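Local atomic coordinates of PILD processed protein (Shewanella oneidensis, PDB entry 4D40), a protein that is a type IV pilin of a metal-reducing bacterium, a subunit that probably assembles into pilus fibres on the cell surface. Residues S73-H76 with K77-V81; Q10-L13 with V14-Q18. All coordinates share one frame; numbering follows the deposited sequence.

Contact 1 of 2, residues S73-H76 with K77-V81; sequences SLDH and KGVRV
OD1 of D75 is gripped by two backbone amides, one within the turn D75 opens and one just past it: K77 N at 2.8 Å and V79 N at 2.9 Å. They arrive from opposite faces of the carboxylate plane, so this oxygen is held from both sides. With CG lodged between its own backbone N and carbonyl carbon (chi1 71°), D75 swings its carboxylate over the turn, and the bond from K77 N, two residues on, makes an Asx turn. D75 O meanwhile takes G78 N at 3.0 Å, closing the type I beta turn D75-G78. G78, at phi 88°, would jam a CB against the preceding carbonyl. With an alanine at D75, the amides of K77 and V79 would probably lose their shared acceptor and the turn one of its braces. K77 CG lies over one face of the H76 ring, 4.0 Å from its centroid, a CH-pi contact. Past the turn, D75 N binds V79 O, and S73 and V81 form a hydrogen-bonded antiparallel pair. A water joins S73 OG to V79 O. Next to L74, R80 turns NH1 back onto G78 O (2.8 Å), with that oxygen in the guanidinium plane, while R80 NE makes a salt bridge to the carboxyl terminus at H89. Strand 72-75 pairs through L74 with L57 of strand 55-61, and L74 and R80 touch A17 and V14 of helix 2-27; strand 80-81 is outermost on this side.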
loop_
_atom_site.group_PDB
_atom_site.type_symbol
_atom_site.label_atom_id
_atom_site.label_comp_id
_atom_site.label_asym_id
_atom_site.label_seq_id
_atom_site.Cartn_x
_atom_site.Cartn_y
_atom_site.Cartn_z
ATOM N N SER A 73 -0.939 -3.786 4.206
ATOM C CA SER A 73 -1.722 -3.642 2.990
ATOM C C SER A 73 -2.861 -2.661 3.169
ATOM O O SER A 73 -3.305 -2.386 4.284
ATOM C CB SER A 73 -2.272 -4.989 2.526
ATOM O OG SER A 73 -3.271 -5.465 3.399
ATOM N N LEU A 74 -3.313 -2.157 2.028
ATOM C CA LEU A 74 -4.371 -1.160 1.934
ATOM C C LEU A 74 -5.154 -1.443 0.657
ATOM O O LEU A 74 -4.555 -1.525 -0.413
ATOM C CB LEU A 74 -3.771 0.245 1.915
ATOM C CG LEU A 74 -4.706 1.421 1.635
ATOM C CD1 LEU A 74 -5.844 1.415 2.623
ATOM C CD2 LEU A 74 -3.937 2.736 1.708
ATOM N N ASP A 75 -6.475 -1.605 0.755
ATOM C CA ASP A 75 -7.283 -1.907 -0.433
ATOM C C ASP A 75 -8.168 -0.737 -0.867
ATOM O O ASP A 75 -8.127 0.354 -0.288
ATOM C CB ASP A 75 -8.141 -3.169 -0.216
ATOM C CG ASP A 75 -9.295 -2.972 0.760
ATOM O OD1 ASP A 75 -9.594 -1.834 1.169
ATOM O OD2 ASP A 75 -9.927 -3.994 1.103
ATOM N N HIS A 76 -8.967 -0.991 -1.893
ATOM C CA HIS A 76 -9.813 0.028 -2.511
ATOM C C HIS A 76 -10.935 0.524 -1.605
ATOM O O HIS A 76 -11.596 1.520 -1.920
ATOM C CB HIS A 76 -10.423 -0.522 -3.800
ATOM C CG HIS A 76 -11.182 -1.800 -3.608
ATOM N ND1 HIS A 76 -10.559 -3.003 -3.361
ATOM C CD2 HIS A 76 -12.512 -2.062 -3.618
ATOM C CE1 HIS A 76 -11.469 -3.951 -3.233
ATOM N NE2 HIS A 76 -12.661 -3.408 -3.382
ATOM N N LYS A 77 -11.168 -0.184 -0.505
ATOM C CA LYS A 77 -12.203 0.199 0.456
ATOM C C LYS A 77 -11.613 0.933 1.656
ATOM O O LYS A 77 -12.338 1.351 2.560
ATOM C CB LYS A 77 -12.966 -1.036 0.932
ATOM C CG LYS A 77 -13.662 -1.798 -0.184
ATOM C CD LYS A 77 -14.309 -3.079 0.323
ATOM C CE LYS A 77 -13.274 -4.100 0.773
ATOM N NZ LYS A 77 -13.913 -5.373 1.191
ATOM N N GLY A 78 -10.294 1.086 1.661
ATOM C CA GLY A 78 -9.603 1.766 2.735
ATOM C C GLY A 78 -9.239 0.838 3.876
ATOM O O GLY A 78 -8.769 1.291 4.917
ATOM N N VAL A 79 -9.449 -0.461 3.689
ATOM C CA VAL A 79 -9.153 -1.429 4.742
ATOM C C VAL A 79 -7.652 -1.589 4.893
ATOM O O VAL A 79 -6.937 -1.852 3.925
ATOM C CB VAL A 79 -9.801 -2.793 4.461
ATOM C CG1 VAL A 79 -9.384 -3.824 5.510
ATOM C CG2 VAL A 79 -11.318 -2.647 4.436
ATOM N N ARG A 80 -7.191 -1.428 6.127
ATOM C CA ARG A 80 -5.768 -1.463 6.432
ATOM C C ARG A 80 -5.430 -2.702 7.250
ATOM O O ARG A 80 -6.125 -3.035 8.210
ATOM C CB ARG A 80 -5.367 -0.191 7.174
ATOM C CG ARG A 80 -5.452 1.060 6.306
ATOM C CD ARG A 80 -6.015 2.243 7.081
ATOM N NE ARG A 80 -5.606 3.535 6.524
ATOM C CZ ARG A 80 -6.147 4.110 5.452
ATOM N NH1 ARG A 80 -7.125 3.512 4.781
ATOM N NH2 ARG A 80 -5.703 5.291 5.047
ATOM N N VAL A 81 -4.363 -3.383 6.846
ATOM C CA VAL A 81 -3.927 -4.620 7.482
ATOM C C VAL A 81 -2.466 -4.474 7.889
ATOM O O VAL A 81 -1.681 -3.924 7.121
ATOM C CB VAL A 81 -4.084 -5.821 6.533
ATOM C CG1 VAL A 81 -3.525 -7.104 7.150
ATOM C CG2 VAL A 81 -5.545 -6.006 6.157
HETATM O O HOH W 1 -5.839 -4.378 2.978
#

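Contact 2 of 2, residues Q10-L13 with V14-Q18; sequences QQYL and VTSAQ
The Y12 ring lies under the hydroxyl of S16, whose OG sits 3.9 Å above the ring plane, over its centre. Y12 holds its CG anti to the backbone N (chi1 -177°), which swings the ring out from the helix to where its face lies against S16 OG. That hydroxyl gives its proton to Y12 O at 2.8 Å, and S16 N also donates to this oxygen, at 3.0 Å. The two donors reach it from opposite faces of the carbonyl plane; the buried hydroxyl thus spends its proton on its own helix. T15 OG1 lies 3.3 Å from Y12 O and 3.4 Å from Q11 O, two weak hydrogen-bond options for one proton. On another side of the helix, V14 lays CG2 against Q10 O at 3.3 Å, the same oxygen that accepts V14 N. A17 N bonds to L13 O in the regular alpha-helical pattern. Beyond the helix, Y12 OH accepts the backbone N-H of A37, and the ring meets F44 of strand 42-48 edge-to-face. Q10 reaches C86 and S88 near the C terminus with its amide, while L13 packs on L57, A59 and L72, seating this middle section of helix 2-27 on strands 55-61 and 72-75.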
loop_
_atom_site.group_PDB
_atom_site.type_symbol
_atom_site.label_atom_id
_atom_site.label_comp_id
_atom_site.label_asym_id
_atom_site.label_seq_id
_atom_site.Cartn_x
_atom_site.Cartn_y
_atom_site.Cartn_z
ATOM N N GLN A 10 3.467 3.383 5.293
ATOM C CA GLN A 10 2.028 3.601 5.357
ATOM C C GLN A 10 1.645 4.874 4.614
ATOM O O GLN A 10 0.677 4.888 3.854
ATOM C CB GLN A 10 1.556 3.672 6.810
ATOM C CG GLN A 10 1.523 2.318 7.495
ATOM C CD GLN A 10 1.237 2.394 8.979
ATOM O OE1 GLN A 10 0.693 3.380 9.482
ATOM N NE2 GLN A 10 1.607 1.339 9.697
ATOM N N GLN A 11 2.414 5.934 4.826
ATOM C CA GLN A 11 2.132 7.211 4.181
ATOM C C GLN A 11 2.216 7.082 2.670
ATOM O O GLN A 11 1.458 7.718 1.947
ATOM C CB GLN A 11 3.101 8.283 4.670
ATOM C CG GLN A 11 2.829 8.757 6.083
ATOM C CD GLN A 11 3.854 9.770 6.559
ATOM O OE1 GLN A 11 5.015 9.434 6.787
ATOM N NE2 GLN A 11 3.428 11.018 6.701
ATOM N N TYR A 12 3.125 6.233 2.200
ATOM C CA TYR A 12 3.329 6.064 0.769
ATOM C C TYR A 12 2.210 5.233 0.167
ATOM O O TYR A 12 1.796 5.481 -0.964
ATOM C CB TYR A 12 4.681 5.412 0.493
ATOM C CG TYR A 12 5.008 5.269 -0.973
ATOM C CD1 TYR A 12 5.076 6.377 -1.796
ATOM C CD2 TYR A 12 5.272 4.025 -1.530
ATOM C CE1 TYR A 12 5.381 6.257 -3.134
ATOM C CE2 TYR A 12 5.583 3.897 -2.870
ATOM C CZ TYR A 12 5.637 5.018 -3.667
ATOM O OH TYR A 12 5.950 4.903 -5.001
ATOM N N LEU A 13 1.732 4.241 0.915
ATOM C CA LEU A 13 0.574 3.460 0.478
ATOM C C LEU A 13 -0.626 4.382 0.333
ATOM O O LEU A 13 -1.416 4.233 -0.600
ATOM C CB LEU A 13 0.261 2.333 1.458
ATOM C CG LEU A 13 1.316 1.220 1.536
ATOM C CD1 LEU A 13 0.992 0.264 2.665
ATOM C CD2 LEU A 13 1.393 0.474 0.233
ATOM N N VAL A 14 -0.746 5.341 1.247
ATOM C CA VAL A 14 -1.896 6.245 1.247
ATOM C C VAL A 14 -1.861 7.174 0.036
ATOM O O VAL A 14 -2.860 7.300 -0.668
ATOM C CB VAL A 14 -1.963 7.054 2.562
ATOM C CG1 VAL A 14 -2.916 8.252 2.450
ATOM C CG2 VAL A 14 -2.404 6.142 3.693
ATOM N N THR A 15 -0.725 7.809 -0.234
ATOM C CA THR A 15 -0.673 8.721 -1.375
ATOM C C THR A 15 -0.816 7.911 -2.668
ATOM O O THR A 15 -1.353 8.402 -3.662
ATOM C CB THR A 15 0.612 9.570 -1.391
ATOM O OG1 THR A 15 1.759 8.726 -1.303
ATOM C CG2 THR A 15 0.614 10.542 -0.225
ATOM N N SER A 16 -0.376 6.657 -2.641
ATOM C CA SER A 16 -0.565 5.778 -3.792
ATOM C C SER A 16 -2.041 5.467 -4.015
ATOM O O SER A 16 -2.511 5.479 -5.154
ATOM C CB SER A 16 0.223 4.486 -3.616
ATOM O OG SER A 16 1.620 4.763 -3.629
ATOM N N ALA A 17 -2.766 5.205 -2.933
ATOM C CA ALA A 17 -4.198 4.930 -3.028
ATOM C C ALA A 17 -4.943 6.161 -3.534
ATOM O O ALA A 17 -5.940 6.042 -4.254
ATOM C CB ALA A 17 -4.758 4.497 -1.670
ATOM N N GLN A 18 -4.462 7.338 -3.149
ATOM C CA GLN A 18 -5.103 8.592 -3.551
ATOM C C GLN A 18 -4.939 8.820 -5.053
ATOM O O GLN A 18 -5.846 9.310 -5.733
ATOM C CB GLN A 18 -4.531 9.770 -2.752
ATOM C CG GLN A 18 -4.925 9.720 -1.277
ATOM C CD GLN A 18 -4.197 10.717 -0.419
ATOM O OE1 GLN A 18 -3.276 11.399 -0.870
ATOM N NE2 GLN A 18 -4.622 10.830 0.839
#

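Contact 2 comes first along the chain, in the middle of helix 2-27, and contact 1 forms the last hairpin of the sheet, near the C-terminal end; their centres lie about 10 Å apart. They meet directly: L74 CD2 is 3.7 Å from L13 O and 3.9 Å from A17 CB, and R80 NH2 lies 3.7 Å from V14 CG2. The hairpin of strands 72-75 and 80-81 therefore packs by one face against the helix, while S73 and V81 direct their side chains to the opposite face. A long N-terminal helix laid against an antiparallel sheet is the pilin fold, and these two local contacts belong to its two halves, with L74 and R80 bridging them.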